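Local coordinates for hypothetical UPF0204 protein AF0625 (Archaeoglobus fulgidus, PDB 1YQE), which probably hydrolyses D-aminoacyl-tRNAs to free tRNA and D-amino acids as a zinc-dependent deacylase, so that tRNA blocked by a D-amino acid is recycled, at residues Ser13-Ala16 and Gly17-Lys21; Glu32-Gly36 and Glu37-Tyr41; Ser159-Glu162 and Glu163-Arg167; Ala169-Val172 and Val173-Met177. All blocks are in the same frame, centred on the assembly; numbering follows the deposited sequence.

Contact 1: residues Ser13-Ala16 and Gly17-Lys21; sequences SDTA and GQNIK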
# COMPACT_ATOMS: atom_id res chain seq x y z
N SER A 13 15.43 8.70 -9.37
CA SER A 13 16.47 7.68 -9.46
C SER A 13 15.98 6.24 -9.35
O SER A 13 16.79 5.32 -9.22
CB SER A 13 17.54 7.92 -8.40
OG SER A 13 16.99 7.90 -7.10
N ASP A 14 14.66 6.03 -9.40
CA ASP A 14 14.11 4.68 -9.31
C ASP A 14 13.68 4.17 -10.68
O ASP A 14 12.70 4.64 -11.25
CB ASP A 14 12.90 4.66 -8.36
CG ASP A 14 12.41 3.25 -8.06
OD1 ASP A 14 12.13 2.47 -9.00
OD2 ASP A 14 12.29 2.91 -6.86
N THR A 15 14.43 3.20 -11.21
CA THR A 15 14.13 2.63 -12.52
C THR A 15 12.68 2.15 -12.64
O THR A 15 12.00 2.45 -13.63
CB THR A 15 15.06 1.44 -12.83
OG1 THR A 15 16.42 1.90 -12.83
CG2 THR A 15 14.73 0.86 -14.19
N ALA A 16 12.21 1.39 -11.65
CA ALA A 16 10.85 0.88 -11.67
C ALA A 16 9.86 2.04 -11.68
O ALA A 16 8.93 2.08 -12.49
CB ALA A 16 10.60 -0.01 -10.46
N GLY A 17 10.07 2.99 -10.77
CA GLY A 17 9.19 4.14 -10.69
C GLY A 17 9.14 4.91 -12.00
O GLY A 17 8.08 5.36 -12.43
N GLN A 18 10.30 5.07 -12.64
CA GLN A 18 10.39 5.79 -13.90
C GLN A 18 9.65 5.09 -15.03
O GLN A 18 8.97 5.75 -15.82
CB GLN A 18 11.86 6.01 -14.29
CG GLN A 18 12.58 7.02 -13.43
CD GLN A 18 11.91 8.37 -13.46
OE1 GLN A 18 11.75 8.97 -14.53
NE2 GLN A 18 11.50 8.87 -12.30
N ASN A 19 9.79 3.77 -15.13
CA ASN A 19 9.10 3.04 -16.19
C ASN A 19 7.59 3.09 -15.98
O ASN A 19 6.83 3.16 -16.95
CB ASN A 19 9.58 1.59 -16.27
CG ASN A 19 10.98 1.47 -16.84
OD1 ASN A 19 11.34 2.20 -17.77
ND2 ASN A 19 11.76 0.54 -16.31
N ILE A 20 7.17 3.05 -14.72
CA ILE A 20 5.75 3.11 -14.41
C ILE A 20 5.28 4.49 -14.85
O ILE A 20 4.23 4.64 -15.48
CB ILE A 20 5.48 2.93 -12.89
CG1 ILE A 20 5.81 1.48 -12.48
CG2 ILE A 20 4.02 3.27 -12.56
CD1 ILE A 20 5.78 1.22 -10.99
N LYS A 21 6.07 5.50 -14.52
CA LYS A 21 5.75 6.88 -14.88
C LYS A 21 5.58 7.04 -16.39
O LYS A 21 4.59 7.61 -16.84
CB LYS A 21 6.85 7.83 -14.41
CG LYS A 21 6.53 9.29 -14.70
CD LYS A 21 7.75 10.18 -14.56
CE LYS A 21 8.77 9.91 -15.66
NZ LYS A 21 9.95 10.81 -15.54
O HOH W 1 13.71 3.14 -16.25
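The flat carboxylate of Asp14 is met over its plane by the backbone of Gly17, whose N-H comes down on OD1 from about 50° above that plane. The bond is short and nearly straight, 2.8 Å from Gly17 N to Asp14 OD1 with 171° at the hydrogen. This is the N-cap of helix 15-24. Aspartate suits the place: its side chain is short enough to fold back on the first turn, and its charge is probably favoured by the positive end of the helix dipole. With chi1 at -171°, CG stands opposite the backbone N and beside the carbonyl carbon, on the side where the helix starts. The other oxygen, OD2, accepts from Arg79 N and Ser78 OG, which fixes the rotation of the carboxylate close to the bound pyrophosphate. Glycine suits position 17, where a beta carbon would probably sit tightly against Asp14 CB. The first helical bond runs from Gln18 N to Asp14 O, 2.8 Å, while the Gln18 amide reaches Glu50 through NE2. Farther round, Thr15 and Asn19 run side by side, Thr15 CG2 lying 3.7 Å from Asn19 ND2. A water links the two residues, donating to Thr15 O at 3.2 Å and, weakly, to Asn19 OD1.

Contact 2: residues Glu32-Gly36 and Glu37-Tyr41; sequences EKDVG and EFKLY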
# COMPACT_ATOMS: atom_id res chain seq x y z
N GLU A 32 3.95 19.04 -18.23
CA GLU A 32 4.95 19.08 -17.17
C GLU A 32 5.21 20.48 -16.64
O GLU A 32 5.22 21.46 -17.39
CB GLU A 32 6.27 18.48 -17.65
CG GLU A 32 7.30 18.35 -16.53
CD GLU A 32 8.68 18.02 -17.04
OE1 GLU A 32 8.84 17.02 -17.77
OE2 GLU A 32 9.62 18.76 -16.68
N LYS A 33 5.42 20.57 -15.34
CA LYS A 33 5.71 21.83 -14.67
C LYS A 33 6.70 21.55 -13.55
O LYS A 33 6.52 20.62 -12.78
CB LYS A 33 4.44 22.45 -14.07
CG LYS A 33 3.46 22.99 -15.08
CD LYS A 33 2.32 23.72 -14.37
CE LYS A 33 1.35 24.34 -15.36
NZ LYS A 33 0.28 25.11 -14.67
N ASP A 34 7.75 22.35 -13.48
CA ASP A 34 8.76 22.17 -12.45
C ASP A 34 8.63 23.26 -11.40
O ASP A 34 9.04 24.40 -11.62
CB ASP A 34 10.16 22.20 -13.06
CG ASP A 34 10.41 21.04 -14.00
OD1 ASP A 34 11.53 20.96 -14.56
OD2 ASP A 34 9.50 20.21 -14.18
N VAL A 35 8.04 22.91 -10.26
CA VAL A 35 7.87 23.85 -9.16
C VAL A 35 8.62 23.29 -7.97
O VAL A 35 8.65 22.08 -7.75
CB VAL A 35 6.39 24.02 -8.78
CG1 VAL A 35 5.61 24.57 -9.96
CG2 VAL A 35 5.81 22.70 -8.32
N GLY A 36 9.24 24.18 -7.19
CA GLY A 36 10.00 23.73 -6.04
C GLY A 36 10.97 22.63 -6.41
O GLY A 36 11.62 22.69 -7.45
N GLU A 37 11.07 21.63 -5.55
CA GLU A 37 11.98 20.51 -5.77
C GLU A 37 11.37 19.39 -6.62
O GLU A 37 12.01 18.37 -6.85
CB GLU A 37 12.40 19.92 -4.42
CG GLU A 37 11.21 19.55 -3.53
CD GLU A 37 11.63 18.81 -2.27
OE1 GLU A 37 12.17 17.69 -2.39
OE2 GLU A 37 11.41 19.34 -1.16
N PHE A 38 10.15 19.59 -7.11
CA PHE A 38 9.48 18.56 -7.89
C PHE A 38 9.25 18.84 -9.37
O PHE A 38 9.35 19.97 -9.85
CB PHE A 38 8.12 18.21 -7.27
CG PHE A 38 8.15 18.03 -5.79
CD1 PHE A 38 7.85 19.10 -4.94
CD2 PHE A 38 8.47 16.80 -5.23
CE1 PHE A 38 7.87 18.94 -3.56
CE2 PHE A 38 8.49 16.63 -3.84
CZ PHE A 38 8.19 17.70 -3.01
N LYS A 39 8.92 17.76 -10.08
CA LYS A 39 8.59 17.80 -11.49
C LYS A 39 7.15 17.29 -11.49
O LYS A 39 6.91 16.11 -11.22
CB LYS A 39 9.49 16.86 -12.30
CG LYS A 39 10.96 17.24 -12.28
CD LYS A 39 11.82 16.22 -13.03
CE LYS A 39 11.48 16.17 -14.51
NZ LYS A 39 11.72 17.49 -15.16
N LEU A 40 6.20 18.17 -11.76
CA LEU A 40 4.80 17.78 -11.76
C LEU A 40 4.26 17.60 -13.17
O LEU A 40 4.60 18.35 -14.08
CB LEU A 40 3.96 18.84 -11.05
CG LEU A 40 4.40 19.29 -9.65
CD1 LEU A 40 3.46 20.38 -9.17
CD2 LEU A 40 4.40 18.11 -8.69
N TYR A 41 3.42 16.59 -13.35
CA TYR A 41 2.79 16.31 -14.63
C TYR A 41 1.30 16.40 -14.37
O TYR A 41 0.76 15.63 -13.58
CB TYR A 41 3.17 14.92 -15.14
CG TYR A 41 4.67 14.72 -15.29
CD1 TYR A 41 5.46 14.41 -14.18
CD2 TYR A 41 5.29 14.85 -16.53
CE1 TYR A 41 6.84 14.25 -14.31
CE2 TYR A 41 6.67 14.69 -16.66
CZ TYR A 41 7.44 14.39 -15.55
OH TYR A 41 8.80 14.23 -15.67
O HOH W 2 11.06 22.11 -9.99
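Lys39 NZ and Glu32 OE2, 2.9 Å apart, form the tighter of two salt bridges on one face of the hairpin made by strands 31-35 and 38-42. The ammonium group meets OE2 from above the carboxylate plane, 51° out of it. The second bridge is longer, 3.5 Å from Lys39 NZ to Asp34 OD1. Lysine suits this place because its long chain can curl: bends at chi3 (65°) and chi4 bring NZ back across to the two acids of the neighbouring strand. Glu32, extended beyond CG, lies alongside Tyr41 and sets its CG over the ring face, a CH-pi contact 4.1 Å from Glu32 CG to the Tyr41 centroid. The phenol OH goes on to bond Glu50 on the next strand, 47-51. On the reverse face Val35 and Leu40 cross at about a right angle, tightly packed at 3.4 Å between Val35 CG2 and Leu40 CD1, with Tyr68 against both. What positions these side chains is the backbone ladder, in which Lys33 N to Leu40 O and Leu40 N to Lys33 O both measure 2.7 Å. A type II' turn from Val35 to Phe38 closes it; Gly36 takes a positive phi of 51°, a conformation glycine adopts more easily than residues with a side chain. One water donates to both Gly36 O and Phe38 O, tying the turn together. Two acids sharing one lysine, with Glu32 OE2 only 2.9 Å from Asp34 OD2, imply that the lysine's charge probably offsets repulsion between the carboxylates at this outer edge of the sheet.

Contact 3: residues Ser159-Glu162 and Glu163-Arg167; sequences STEE and EWKDR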
# COMPACT_ATOMS: atom_id res chain seq x y z
N SER A 159 12.04 -8.25 -7.69
CA SER A 159 12.80 -7.97 -6.47
C SER A 159 14.21 -7.49 -6.78
O SER A 159 14.93 -7.06 -5.87
CB SER A 159 12.87 -9.22 -5.59
OG SER A 159 11.60 -9.54 -5.04
N THR A 160 14.60 -7.55 -8.04
CA THR A 160 15.94 -7.12 -8.45
C THR A 160 15.87 -6.20 -9.66
O THR A 160 14.80 -5.93 -10.20
CB THR A 160 16.84 -8.31 -8.80
OG1 THR A 160 16.54 -8.78 -10.13
CG2 THR A 160 16.63 -9.45 -7.81
N GLU A 161 17.05 -5.75 -10.09
CA GLU A 161 17.18 -4.87 -11.25
C GLU A 161 16.56 -5.48 -12.50
O GLU A 161 16.06 -4.77 -13.37
CB GLU A 161 18.66 -4.56 -11.50
CG GLU A 161 18.91 -3.45 -12.50
CD GLU A 161 18.41 -2.10 -12.02
OE1 GLU A 161 18.90 -1.63 -10.97
OE2 GLU A 161 17.54 -1.51 -12.69
N GLU A 162 16.60 -6.80 -12.60
CA GLU A 162 16.02 -7.48 -13.75
C GLU A 162 14.54 -7.13 -13.88
O GLU A 162 14.05 -6.87 -14.98
CB GLU A 162 16.17 -9.00 -13.61
CG GLU A 162 17.49 -9.53 -14.13
CD GLU A 162 17.69 -9.21 -15.60
OE1 GLU A 162 16.79 -9.52 -16.41
OE2 GLU A 162 18.76 -8.66 -15.95
N GLU A 163 13.85 -7.12 -12.75
CA GLU A 163 12.43 -6.80 -12.73
C GLU A 163 12.17 -5.30 -12.79
O GLU A 163 11.19 -4.86 -13.40
CB GLU A 163 11.77 -7.39 -11.49
CG GLU A 163 11.78 -8.92 -11.42
CD GLU A 163 13.17 -9.49 -11.20
OE1 GLU A 163 13.83 -9.07 -10.23
OE2 GLU A 163 13.59 -10.36 -11.99
N TRP A 164 13.04 -4.51 -12.16
CA TRP A 164 12.85 -3.06 -12.16
C TRP A 164 12.92 -2.47 -13.57
O TRP A 164 12.26 -1.48 -13.88
CB TRP A 164 13.90 -2.38 -11.28
CG TRP A 164 14.05 -2.96 -9.90
CD1 TRP A 164 13.11 -3.65 -9.19
CD2 TRP A 164 15.21 -2.89 -9.07
NE1 TRP A 164 13.61 -4.02 -7.96
CE2 TRP A 164 14.90 -3.56 -7.86
CE3 TRP A 164 16.48 -2.32 -9.22
CZ2 TRP A 164 15.82 -3.69 -6.82
CZ3 TRP A 164 17.40 -2.44 -8.18
CH2 TRP A 164 17.06 -3.12 -6.99
N LYS A 165 13.73 -3.09 -14.43
CA LYS A 165 13.88 -2.61 -15.80
C LYS A 165 12.86 -3.24 -16.74
O LYS A 165 12.81 -2.89 -17.93
CB LYS A 165 15.29 -2.92 -16.30
CG LYS A 165 16.40 -2.24 -15.50
CD LYS A 165 17.76 -2.53 -16.12
CE LYS A 165 18.87 -1.79 -15.38
NZ LYS A 165 18.63 -0.32 -15.35
N ASP A 166 12.04 -4.15 -16.22
CA ASP A 166 11.03 -4.83 -17.02
C ASP A 166 9.97 -3.83 -17.49
O ASP A 166 9.14 -3.37 -16.71
CB ASP A 166 10.37 -5.94 -16.19
CG ASP A 166 9.57 -6.91 -17.04
OD1 ASP A 166 8.82 -6.45 -17.92
OD2 ASP A 166 9.69 -8.13 -16.82
N ARG A 167 10.01 -3.50 -18.78
CA ARG A 167 9.07 -2.55 -19.37
C ARG A 167 7.61 -2.98 -19.27
O ARG A 167 6.75 -2.18 -18.90
CB ARG A 167 9.42 -2.31 -20.84
CG ARG A 167 9.85 -0.89 -21.18
CD ARG A 167 11.17 -0.54 -20.50
NE ARG A 167 11.74 0.70 -21.04
CZ ARG A 167 12.86 1.26 -20.62
NH1 ARG A 167 13.56 0.69 -19.64
NH2 ARG A 167 13.30 2.37 -21.18
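Glu163 and Thr160 meet in a local capping contact at the start of the short helix 161-164, which follows directly on strand 152-159. One carboxylate oxygen does most of the work: Glu163 OE1 accepts from Thr160 N at 2.8 Å, from Thr160 OG1 at 2.7 Å and from Ser159 N at 3.2 Å. A bend at chi2 (69°) folds the glutamate back over the helix start, and OE2 is left to pair with Lys87. With an alanine in place of Glu163, the N-H groups of Ser159 and Thr160 would probably lose their shared acceptor and Lys87 its charge partner. Trp164 lies flat along the same turn, Thr160 C sitting 3.3 Å above the middle of its ring system and Glu161 N over the same face. The broad indole suits a peptide lid of this size; its NE1 is tied to His80 O, and Arg79 makes a cation-pi contact with it, two residues that line the pyrophosphate pocket. Along the outer side Glu161 OE2 bridges to Lys165 NZ at 3.1 Å, one helical turn on. Thr160 OG1 also accepts from Glu162 N at 3.2 Å, and this N-cap threonine with its glutamate three residues on forms a capping box.

Contact 4: residues Ala169-Val172 and Val173-Met177; sequences AAEV and VAEAM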
# COMPACT_ATOMS: atom_id res chain seq x y z
N ALA A 169 6.27 -5.19 -17.20
CA ALA A 169 5.83 -5.31 -15.82
C ALA A 169 5.34 -3.93 -15.37
O ALA A 169 4.30 -3.82 -14.71
CB ALA A 169 6.99 -5.77 -14.92
N ALA A 170 6.08 -2.89 -15.74
CA ALA A 170 5.72 -1.52 -15.37
C ALA A 170 4.44 -1.09 -16.07
O ALA A 170 3.65 -0.32 -15.53
CB ALA A 170 6.85 -0.57 -15.73
N GLU A 171 4.24 -1.60 -17.29
CA GLU A 171 3.06 -1.27 -18.08
C GLU A 171 1.82 -1.92 -17.45
O GLU A 171 0.74 -1.33 -17.44
CB GLU A 171 3.27 -1.76 -19.52
CG GLU A 171 2.34 -1.16 -20.56
CD GLU A 171 0.93 -1.71 -20.46
OE1 GLU A 171 0.78 -2.91 -20.18
OE2 GLU A 171 -0.02 -0.93 -20.68
N VAL A 172 1.99 -3.13 -16.93
CA VAL A 172 0.89 -3.83 -16.28
C VAL A 172 0.50 -3.09 -15.00
O VAL A 172 -0.68 -2.92 -14.71
CB VAL A 172 1.26 -5.29 -15.97
CG1 VAL A 172 0.21 -5.93 -15.07
CG2 VAL A 172 1.37 -6.09 -17.26
N VAL A 173 1.50 -2.65 -14.25
CA VAL A 173 1.25 -1.91 -13.01
C VAL A 173 0.54 -0.60 -13.33
O VAL A 173 -0.41 -0.22 -12.64
CB VAL A 173 2.56 -1.59 -12.27
CG1 VAL A 173 2.30 -0.54 -11.17
CG2 VAL A 173 3.13 -2.85 -11.65
N ALA A 174 1.01 0.09 -14.37
CA ALA A 174 0.42 1.36 -14.76
C ALA A 174 -1.06 1.19 -15.12
O ALA A 174 -1.89 2.01 -14.74
CB ALA A 174 1.18 1.96 -15.94
N GLU A 175 -1.38 0.13 -15.85
CA GLU A 175 -2.77 -0.12 -16.24
C GLU A 175 -3.62 -0.40 -15.01
O GLU A 175 -4.75 0.08 -14.91
CB GLU A 175 -2.87 -1.30 -17.20
CG GLU A 175 -2.54 -0.96 -18.65
CD GLU A 175 -2.84 -2.12 -19.59
OE1 GLU A 175 -3.87 -2.79 -19.40
OE2 GLU A 175 -2.04 -2.34 -20.52
N ALA A 176 -3.09 -1.20 -14.08
CA ALA A 176 -3.83 -1.53 -12.88
C ALA A 176 -4.06 -0.25 -12.07
O ALA A 176 -5.13 -0.06 -11.50
CB ALA A 176 -3.07 -2.57 -12.05
N MET A 177 -3.06 0.63 -12.04
CA MET A 177 -3.20 1.89 -11.31
C MET A 177 -4.29 2.75 -11.94
O MET A 177 -5.09 3.35 -11.22
CB MET A 177 -1.89 2.68 -11.32
CG MET A 177 -0.78 2.12 -10.46
SD MET A 177 0.62 3.26 -10.49
CE MET A 177 0.46 4.03 -8.91
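Regular alpha-helical bonds join Ala169-Val172 to Val173-Met177, each N-H reaching the carbonyl four residues back, as in Val173 N to Ala169 O (3.1 Å) and Ala174 N to Ala170 O (2.9 Å). The stretch is part of helix 167-182, which packs on the mixed sheet through Ile157 of strand 152-159 and keeps its Glu171 and Glu175 on a partly exposed side. Side chain type follows position round the helix. Ala170 and Ala174 are small enough to let helix 15-24 come close, touching Asn19 and Asn23 respectively, whereas Val172 and Val173 fill the space toward helix 114-125, against Leu124 and Tyr120. The acidic pair Glu171 and Glu175 lies one turn apart, its side chains crossing obliquely with carboxylate planes 65° to each other. With chi1 at -163°, Glu171 CG points away from the backbone N, and a bend at chi2 then turns the acid along the helix to its neighbour. Glu171 OE2 comes within 2.5 Å of Glu175 OE2, so close that one acid group probably holds a proton. Arginines compensate the pair: Arg130 NH1 bridges Glu171 OE1 and Glu175 OE2 together, and Arg127 takes Glu175 OE1. With an alanine in place of Glu171, Arg130 would probably lose one of its two acidic partners here and be freer to turn. Val173 also lies against the backbone of the preceding turn. Its CG2 methyl, beside the backbone N, rests 3.4 Å from Ala169 O.

In the fold
Contacts 1, 3 and 4 form a connected cluster, with contact 2 on its outer side. Contacts 1 and 3, centres 10 Å apart, are joined by a probable hydrogen bond from Asn19 ND2 to Trp164 O, 3.2 Å. Both lie near the pyrophosphate, the side chain of Asp14 about 5 Å from it and that of Trp164 about 6 Å. Contact 4 adjoins contact 3 in sequence but lies deeper, the Val173 side chain being about 14 Å from the ligand; it meets contact 1 where Asn19 CB touches Ala170 CB at 3.5 Å. Contact 2 reaches this group through Lys21 NZ and Tyr41 OH, 3.6 Å apart, and stays about 14 Å, nearest atoms, from contact 3.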